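Local coordinates for regulatory protein CII (Enterobacteria phage lambda, PDB 1ZS4) that activates transcription from phage promoters for the repressor and integrase genes by binding DNA as a homotetramer, allowing the virus to establish latency, at residues L12-A17 / V58-V63; E28-A33 / S39-W44. One frame throughout, in Å; residues are numbered along the deposited sequence.

Both contacts join helices of one small, all-helical chain, but at different depths. Interaction 2 is a buried apolar junction between helices 27-34 and 38-47, where their backbones come close and several other side chains of helix 38-47 reach the DNA. Interaction 1 lies nearer the chain centre yet is partly exposed: helix 7-25 is tied by a salt bridge to the turn at the C-terminal end of helix 49-59, across a much wider backbone gap. Their centres are 22 Å apart and they do not touch, but helix 7-25 links them, since Ile22 on it also packs against Thr30 and Ile41. The second subunit reaches both.

Interaction 1 of 2, residues L12-A17 / V58-V63; sequences LRIESA and VLEWGV
Arg13 and Glu60 meet through a salt bridge between helix 7-25 and the turn at the end of helix 49-59. Arg13 NH2 lies 3.1 Å from Glu60 OE2, which sits at the edge of the guanidinium and in its plane. The two flat groups are nearly coplanar, 14° apart, but the N-H points well off the oxygen at an angle of 129°, so the hydrogen-bond component is weak. Ile14 CD1 lies over one face of the Glu60 carboxylate, 3.7 Å from OE2 and 3.8 Å from CD, while Arg13 approaches nearly in the carboxylate plane. The wide backbone gap, 10.6 Å between the CA atoms of Ile14 and Glu60, is bridged from both directions: Glu60 runs extended beyond CG, while Arg13 leaves with CG anti to the backbone N (chi1 -178°) and bends at chi3. Further out, Arg13 NE makes a second salt bridge with Glu10, so the guanidinium serves two acids and probably eases the closeness of Glu10 OE2 to Glu60 OE1. Ile14 also packs on Leu56 and on Trp61 of the second subunit. Glu60 itself is placed by a stretch from Leu59 to Gly62: a type I beta turn with a positive-phi glycine, at the C-terminal end of a helix, linked by a surface salt bridge to helix 7-25 beside the second subunit.

Interaction 2 of 2, residues E28-A33 / S39-W44; sequences EKTAEA and SQISRW. With nucleotides of chain B; nucleotides of chain A.
Ile41 packs against Thr30 and Ala31 in the helix-turn-helix motif, joining helix 27-34 to helix 38-47. From CB, which points toward helix 27-34, Ile41 divides into two branches. CG1, anti to the carbonyl carbon (chi1 -62°), presses on the backbone and methyl of Ala31, 3.5 Å from its CA and 3.6 Å from its CB. CG2 meets Thr30 CG2 at 4.1 Å, and CD1 at the tip turns back to the same methyl. Small Ala31 lets the helices approach to 5.9 Å between the CA atoms of Ala31 and Ile41. Thr30 OG1 bonds to Gly26 O, an arrangement consistent with leaving CG2 turned to Ile41; Ile22 of helix 7-25 packs on both.

Other residues of helix 38-47, the recognition helix, contact the DNA: Gln40 and Arg43 reach bases, Trp44 the backbone. One face of the Arg43 guanidinium lies off-centre over the C5-C6 side of DT9 of chain A, with C5 3.4 Å from its plane near the rim, and NH2 is hydrogen-bonded to a guanine N7 of another nucleotide. Trp44 NE1 donates an almost straight bond to OP2 of DC17 of chain B, the phosphate lying at the edge of the indole. Gln40, bent at chi2, brings NE2 between two acceptors of DG18 of chain B: it gives one N-H to the phosphate OP2 at 165° and another to the base N7 at 151°, each 2.8 Å from NE2.

Interaction 1 of 2, residues L12-A17 / V58-V63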
loop_
_atom_site.group_PDB
_atom_site.type_symbol
_atom_site.label_atom_id
_atom_site.label_comp_id
_atom_site.label_asym_id
_atom_site.label_seq_id
_atom_site.Cartn_x
_atom_site.Cartn_y
_atom_site.Cartn_z
ATOM N N LEU C 12 0.498 -17.015 -19.313
ATOM C CA LEU C 12 1.399 -17.636 -20.277
ATOM C C LEU C 12 1.430 -16.815 -21.563
ATOM O O LEU C 12 2.487 -16.629 -22.164
ATOM C CB LEU C 12 0.953 -19.079 -20.569
ATOM C CG LEU C 12 1.198 -20.068 -19.407
ATOM C CD1 LEU C 12 0.364 -21.325 -19.598
ATOM C CD2 LEU C 12 2.704 -20.411 -19.312
ATOM N N ARG C 13 0.271 -16.311 -21.979
ATOM C CA ARG C 13 0.197 -15.499 -23.202
ATOM C C ARG C 13 0.979 -14.185 -23.063
ATOM O O ARG C 13 1.681 -13.755 -23.989
ATOM C CB ARG C 13 -1.252 -15.150 -23.544
ATOM C CG ARG C 13 -1.366 -14.350 -24.844
ATOM C CD ARG C 13 -2.801 -13.906 -25.130
ATOM N NE ARG C 13 -3.193 -12.812 -24.237
ATOM C CZ ARG C 13 -2.727 -11.573 -24.344
ATOM N NH1 ARG C 13 -1.861 -11.267 -25.302
ATOM N NH2 ARG C 13 -3.123 -10.636 -23.490
ATOM N N ILE C 14 0.846 -13.559 -21.898
ATOM C CA ILE C 14 1.519 -12.301 -21.618
ATOM C C ILE C 14 3.032 -12.523 -21.481
ATOM O O ILE C 14 3.827 -11.732 -22.013
ATOM C CB ILE C 14 0.918 -11.638 -20.337
ATOM C CG1 ILE C 14 -0.509 -11.153 -20.647
ATOM C CG2 ILE C 14 1.790 -10.461 -19.871
ATOM C CD1 ILE C 14 -1.388 -10.837 -19.429
ATOM N N GLU C 15 3.433 -13.588 -20.794
ATOM C CA GLU C 15 4.866 -13.851 -20.635
ATOM C C GLU C 15 5.494 -14.045 -22.003
ATOM O O GLU C 15 6.577 -13.525 -22.268
ATOM C CB GLU C 15 5.112 -15.091 -19.764
ATOM C CG GLU C 15 6.570 -15.552 -19.786
ATOM C CD GLU C 15 6.868 -16.523 -18.667
ATOM O OE1 GLU C 15 7.100 -16.051 -17.531
ATOM O OE2 GLU C 15 6.856 -17.753 -18.902
ATOM N N SER C 16 4.801 -14.770 -22.884
ATOM C CA SER C 16 5.324 -15.005 -24.223
ATOM C C SER C 16 5.495 -13.683 -24.964
ATOM O O SER C 16 6.538 -13.437 -25.598
ATOM C CB SER C 16 4.395 -15.944 -25.014
ATOM O OG SER C 16 4.851 -16.041 -26.359
ATOM N N ALA C 17 4.471 -12.827 -24.888
ATOM C CA ALA C 17 4.511 -11.525 -25.553
ATOM C C ALA C 17 5.633 -10.647 -25.008
ATOM O O ALA C 17 6.335 -9.981 -25.767
ATOM C CB ALA C 17 3.181 -10.806 -25.387
ATOM N N VAL C 58 -3.977 -11.291 -13.972
ATOM C CA VAL C 58 -5.053 -11.090 -13.000
ATOM C C VAL C 58 -5.729 -9.738 -13.227
ATOM O O VAL C 58 -6.957 -9.630 -13.181
ATOM C CB VAL C 58 -4.506 -11.199 -11.561
ATOM C CG1 VAL C 58 -5.539 -10.683 -10.543
ATOM C CG2 VAL C 58 -4.171 -12.659 -11.274
ATOM N N LEU C 59 -4.935 -8.708 -13.504
ATOM C CA LEU C 59 -5.499 -7.382 -13.730
ATOM C C LEU C 59 -6.388 -7.287 -14.967
ATOM O O LEU C 59 -7.175 -6.348 -15.082
ATOM C CB LEU C 59 -4.393 -6.323 -13.799
ATOM C CG LEU C 59 -3.615 -6.150 -12.486
ATOM C CD1 LEU C 59 -2.488 -5.153 -12.664
ATOM C CD2 LEU C 59 -4.575 -5.698 -11.384
ATOM N N GLU C 60 -6.282 -8.246 -15.884
ATOM C CA GLU C 60 -7.115 -8.208 -17.084
ATOM C C GLU C 60 -8.588 -8.424 -16.738
ATOM O O GLU C 60 -9.469 -8.022 -17.509
ATOM C CB GLU C 60 -6.672 -9.270 -18.108
ATOM C CG GLU C 60 -5.343 -8.986 -18.802
ATOM C CD GLU C 60 -5.077 -9.962 -19.944
ATOM O OE1 GLU C 60 -5.451 -11.145 -19.805
ATOM O OE2 GLU C 60 -4.487 -9.555 -20.975
ATOM N N TRP C 61 -8.857 -9.047 -15.595
ATOM C CA TRP C 61 -10.235 -9.316 -15.178
ATOM C C TRP C 61 -10.938 -8.119 -14.540
ATOM O O TRP C 61 -12.126 -8.193 -14.210
ATOM C CB TRP C 61 -10.276 -10.521 -14.234
ATOM C CG TRP C 61 -10.493 -11.826 -14.960
ATOM C CD1 TRP C 61 -11.608 -12.618 -14.900
ATOM C CD2 TRP C 61 -9.590 -12.478 -15.869
ATOM N NE1 TRP C 61 -11.456 -13.722 -15.715
ATOM C CE2 TRP C 61 -10.229 -13.660 -16.320
ATOM C CE3 TRP C 61 -8.310 -12.179 -16.346
ATOM C CZ2 TRP C 61 -9.624 -14.541 -17.224
ATOM C CZ3 TRP C 61 -7.707 -13.059 -17.248
ATOM C CH2 TRP C 61 -8.367 -14.225 -17.675
ATOM N N GLY C 62 -10.205 -7.024 -14.367
ATOM C CA GLY C 62 -10.790 -5.811 -13.817
ATOM C C GLY C 62 -11.452 -5.951 -12.464
ATOM O O GLY C 62 -11.072 -6.804 -11.672
ATOM N N VAL C 63 -12.452 -5.106 -12.212
ATOM C CA VAL C 63 -13.164 -5.096 -10.937
ATOM C C VAL C 63 -14.656 -5.365 -11.138
ATOM O O VAL C 63 -15.329 -4.610 -11.834
ATOM C CB VAL C 63 -12.999 -3.716 -10.245
ATOM C CG1 VAL C 63 -13.607 -3.750 -8.857
ATOM C CG2 VAL C 63 -11.508 -3.342 -10.169
#

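Interaction 2 of 2, residues E28-A33 / S39-W44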
loop_
_atom_site.group_PDB
_atom_site.type_symbol
_atom_site.label_atom_id
_atom_site.label_comp_id
_atom_site.label_asym_id
_atom_site.label_seq_id
_atom_site.Cartn_x
_atom_site.Cartn_y
_atom_site.Cartn_z
ATOM N N GLU C 28 20.538 -6.476 -24.639
ATOM C CA GLU C 28 21.411 -5.335 -24.316
ATOM C C GLU C 28 20.679 -4.019 -24.604
ATOM O O GLU C 28 20.726 -3.096 -23.799
ATOM C CB GLU C 28 22.709 -5.405 -25.128
ATOM C CG GLU C 28 23.549 -4.103 -25.137
ATOM C CD GLU C 28 24.062 -3.701 -23.764
ATOM O OE1 GLU C 28 24.053 -4.545 -22.843
ATOM O OE2 GLU C 28 24.500 -2.538 -23.602
ATOM N N LYS C 29 19.991 -3.934 -25.740
ATOM C CA LYS C 29 19.271 -2.704 -26.074
ATOM C C LYS C 29 18.187 -2.403 -25.041
ATOM O O LYS C 29 17.986 -1.248 -24.656
ATOM C CB LYS C 29 18.684 -2.782 -27.493
ATOM C CG LYS C 29 19.745 -2.692 -28.602
ATOM C CD LYS C 29 20.532 -1.376 -28.519
ATOM C CE LYS C 29 21.717 -1.321 -29.501
ATOM N NZ LYS C 29 22.894 -2.174 -29.095
ATOM N N THR C 30 17.482 -3.437 -24.591
ATOM C CA THR C 30 16.448 -3.238 -23.573
ATOM C C THR C 30 17.117 -2.768 -22.288
ATOM O O THR C 30 16.621 -1.859 -21.621
ATOM C CB THR C 30 15.677 -4.554 -23.268
ATOM O OG1 THR C 30 14.945 -4.952 -24.432
ATOM C CG2 THR C 30 14.693 -4.362 -22.095
ATOM N N ALA C 31 18.244 -3.385 -21.940
ATOM C CA ALA C 31 18.961 -3.003 -20.724
ATOM C C ALA C 31 19.348 -1.530 -20.786
ATOM O O ALA C 31 19.144 -0.786 -19.828
ATOM C CB ALA C 31 20.197 -3.855 -20.561
ATOM N N GLU C 32 19.915 -1.115 -21.914
ATOM C CA GLU C 32 20.329 0.274 -22.078
ATOM C C GLU C 32 19.173 1.234 -21.871
ATOM O O GLU C 32 19.332 2.272 -21.222
ATOM C CB GLU C 32 20.916 0.491 -23.468
ATOM C CG GLU C 32 22.249 -0.188 -23.664
ATOM C CD GLU C 32 22.747 -0.073 -25.097
ATOM O OE1 GLU C 32 22.252 0.809 -25.842
ATOM O OE2 GLU C 32 23.645 -0.858 -25.476
ATOM N N ALA C 33 18.010 0.888 -22.419
ATOM C CA ALA C 33 16.844 1.754 -22.300
ATOM C C ALA C 33 16.277 1.779 -20.874
ATOM O O ALA C 33 15.863 2.825 -20.381
ATOM C CB ALA C 33 15.768 1.323 -23.310
ATOM N N SER C 39 22.817 -8.199 -17.919
ATOM C CA SER C 39 22.735 -9.391 -17.070
ATOM C C SER C 39 21.467 -9.332 -16.226
ATOM O O SER C 39 20.903 -10.375 -15.862
ATOM C CB SER C 39 23.987 -9.544 -16.174
ATOM O OG SER C 39 24.148 -8.482 -15.230
ATOM N N GLN C 40 20.998 -8.115 -15.938
ATOM C CA GLN C 40 19.774 -7.959 -15.162
ATOM C C GLN C 40 18.562 -8.273 -16.046
ATOM O O GLN C 40 17.673 -9.030 -15.645
ATOM C CB GLN C 40 19.665 -6.536 -14.598
ATOM C CG GLN C 40 20.091 -6.435 -13.116
ATOM C CD GLN C 40 21.342 -7.236 -12.809
ATOM O OE1 GLN C 40 21.261 -8.408 -12.430
ATOM N NE2 GLN C 40 22.516 -6.616 -12.984
ATOM N N ILE C 41 18.512 -7.709 -17.250
ATOM C CA ILE C 41 17.369 -8.005 -18.116
ATOM C C ILE C 41 17.321 -9.520 -18.331
ATOM O O ILE C 41 16.250 -10.137 -18.251
ATOM C CB ILE C 41 17.469 -7.274 -19.481
ATOM C CG1 ILE C 41 17.458 -5.753 -19.252
ATOM C CG2 ILE C 41 16.300 -7.693 -20.416
ATOM C CD1 ILE C 41 16.277 -5.280 -18.424
ATOM N N SER C 42 18.489 -10.116 -18.552
ATOM C CA SER C 42 18.585 -11.555 -18.763
ATOM C C SER C 42 18.000 -12.316 -17.569
ATOM O O SER C 42 17.137 -13.195 -17.725
ATOM C CB SER C 42 20.057 -11.950 -18.960
ATOM O OG SER C 42 20.196 -13.329 -19.238
ATOM N N ARG C 43 18.446 -11.964 -16.363
ATOM C CA ARG C 43 17.966 -12.650 -15.173
ATOM C C ARG C 43 16.507 -12.373 -14.847
ATOM O O ARG C 43 15.811 -13.255 -14.333
ATOM C CB ARG C 43 18.883 -12.333 -13.984
ATOM C CG ARG C 43 20.195 -13.120 -14.093
ATOM C CD ARG C 43 21.287 -12.757 -13.086
ATOM N NE ARG C 43 22.282 -13.837 -13.093
ATOM C CZ ARG C 43 23.582 -13.691 -13.322
ATOM N NH1 ARG C 43 24.096 -12.488 -13.560
ATOM N NH2 ARG C 43 24.363 -14.771 -13.343
ATOM N N TRP C 44 16.033 -11.169 -15.162
ATOM C CA TRP C 44 14.641 -10.822 -14.894
ATOM C C TRP C 44 13.694 -11.744 -15.675
ATOM O O TRP C 44 12.590 -12.014 -15.214
ATOM C CB TRP C 44 14.336 -9.366 -15.262
ATOM C CG TRP C 44 14.926 -8.301 -14.351
ATOM C CD1 TRP C 44 15.771 -8.486 -13.295
ATOM C CD2 TRP C 44 14.759 -6.882 -14.492
ATOM N NE1 TRP C 44 16.160 -7.260 -12.771
ATOM C CE2 TRP C 44 15.548 -6.262 -13.489
ATOM C CE3 TRP C 44 14.018 -6.076 -15.371
ATOM C CZ2 TRP C 44 15.619 -4.867 -13.345
ATOM C CZ3 TRP C 44 14.086 -4.692 -15.231
ATOM C CH2 TRP C 44 14.885 -4.101 -14.218
ATOM P P DC B 17 18.055 -5.648 -9.827
ATOM O OP1 DC B 17 17.263 -4.547 -10.398
ATOM O OP2 DC B 17 17.910 -7.032 -10.345
ATOM O "O5'" DC B 17 19.546 -5.200 -10.108
ATOM C "C5'" DC B 17 20.496 -5.400 -9.138
ATOM C "C4'" DC B 17 21.525 -4.309 -9.172
ATOM O "O4'" DC B 17 22.509 -4.921 -8.323
ATOM C "C3'" DC B 17 22.182 -4.166 -10.550
ATOM O "O3'" DC B 17 22.585 -2.871 -11.017
ATOM C "C2'" DC B 17 23.297 -5.171 -10.533
ATOM C "C1'" DC B 17 23.636 -5.345 -9.075
ATOM N N1 DC B 17 23.753 -6.789 -8.894
ATOM C C2 DC B 17 24.963 -7.295 -8.489
ATOM O O2 DC B 17 25.874 -6.488 -8.234
ATOM N N3 DC B 17 25.120 -8.632 -8.388
ATOM C C4 DC B 17 24.098 -9.451 -8.678
ATOM N N4 DC B 17 24.292 -10.768 -8.566
ATOM C C5 DC B 17 22.836 -8.953 -9.094
ATOM C C6 DC B 17 22.701 -7.627 -9.176
ATOM P P DT A 9 22.144 -19.269 -18.297
ATOM O OP1 DT A 9 21.961 -20.733 -18.466
ATOM O OP2 DT A 9 21.096 -18.473 -17.618
ATOM O "O5'" DT A 9 23.529 -19.029 -17.538
ATOM C "C5'" DT A 9 24.722 -19.487 -18.146
ATOM C "C4'" DT A 9 25.940 -19.245 -17.284
ATOM O "O4'" DT A 9 26.434 -17.887 -17.447
ATOM C "C3'" DT A 9 25.704 -19.399 -15.779
ATOM O "O3'" DT A 9 26.940 -19.836 -15.215
ATOM C "C2'" DT A 9 25.360 -17.980 -15.346
ATOM C "C1'" DT A 9 26.313 -17.179 -16.220
ATOM N N1 DT A 9 26.035 -15.760 -16.512
ATOM C C2 DT A 9 27.115 -14.915 -16.693
ATOM O O2 DT A 9 28.278 -15.272 -16.604
ATOM N N3 DT A 9 26.785 -13.624 -16.992
ATOM C C4 DT A 9 25.523 -13.100 -17.135
ATOM O O4 DT A 9 25.389 -11.919 -17.438
ATOM C C5 DT A 9 24.438 -14.029 -16.916
ATOM C C7 DT A 9 23.026 -13.540 -17.038
ATOM C C6 DT A 9 24.743 -15.297 -16.615
ATOM P P DG B 18 23.070 -2.715 -12.544
ATOM O OP1 DG B 18 22.865 -1.312 -12.957
ATOM O OP2 DG B 18 22.512 -3.816 -13.389
ATOM O "O5'" DG B 18 24.647 -2.951 -12.469
ATOM C "C5'" DG B 18 25.448 -2.065 -11.697
ATOM C "C4'" DG B 18 26.920 -2.256 -11.992
ATOM O "O4'" DG B 18 27.354 -3.559 -11.525
ATOM C "C3'" DG B 18 27.299 -2.223 -13.469
ATOM O "O3'" DG B 18 28.594 -1.624 -13.586
ATOM C "C2'" DG B 18 27.199 -3.682 -13.881
ATOM C "C1'" DG B 18 27.622 -4.432 -12.621
ATOM N N9 DG B 18 26.889 -5.677 -12.386
ATOM C C8 DG B 18 25.549 -5.910 -12.612
ATOM N N7 DG B 18 25.187 -7.135 -12.334
ATOM C C5 DG B 18 26.358 -7.745 -11.890
ATOM C C6 DG B 18 26.598 -9.080 -11.447
ATOM O O6 DG B 18 25.795 -10.030 -11.345
ATOM N N1 DG B 18 27.929 -9.268 -11.098
ATOM C C2 DG B 18 28.905 -8.308 -11.153
ATOM N N2 DG B 18 30.131 -8.702 -10.774
ATOM N N3 DG B 18 28.699 -7.062 -11.551
ATOM C C4 DG B 18 27.411 -6.853 -11.908
#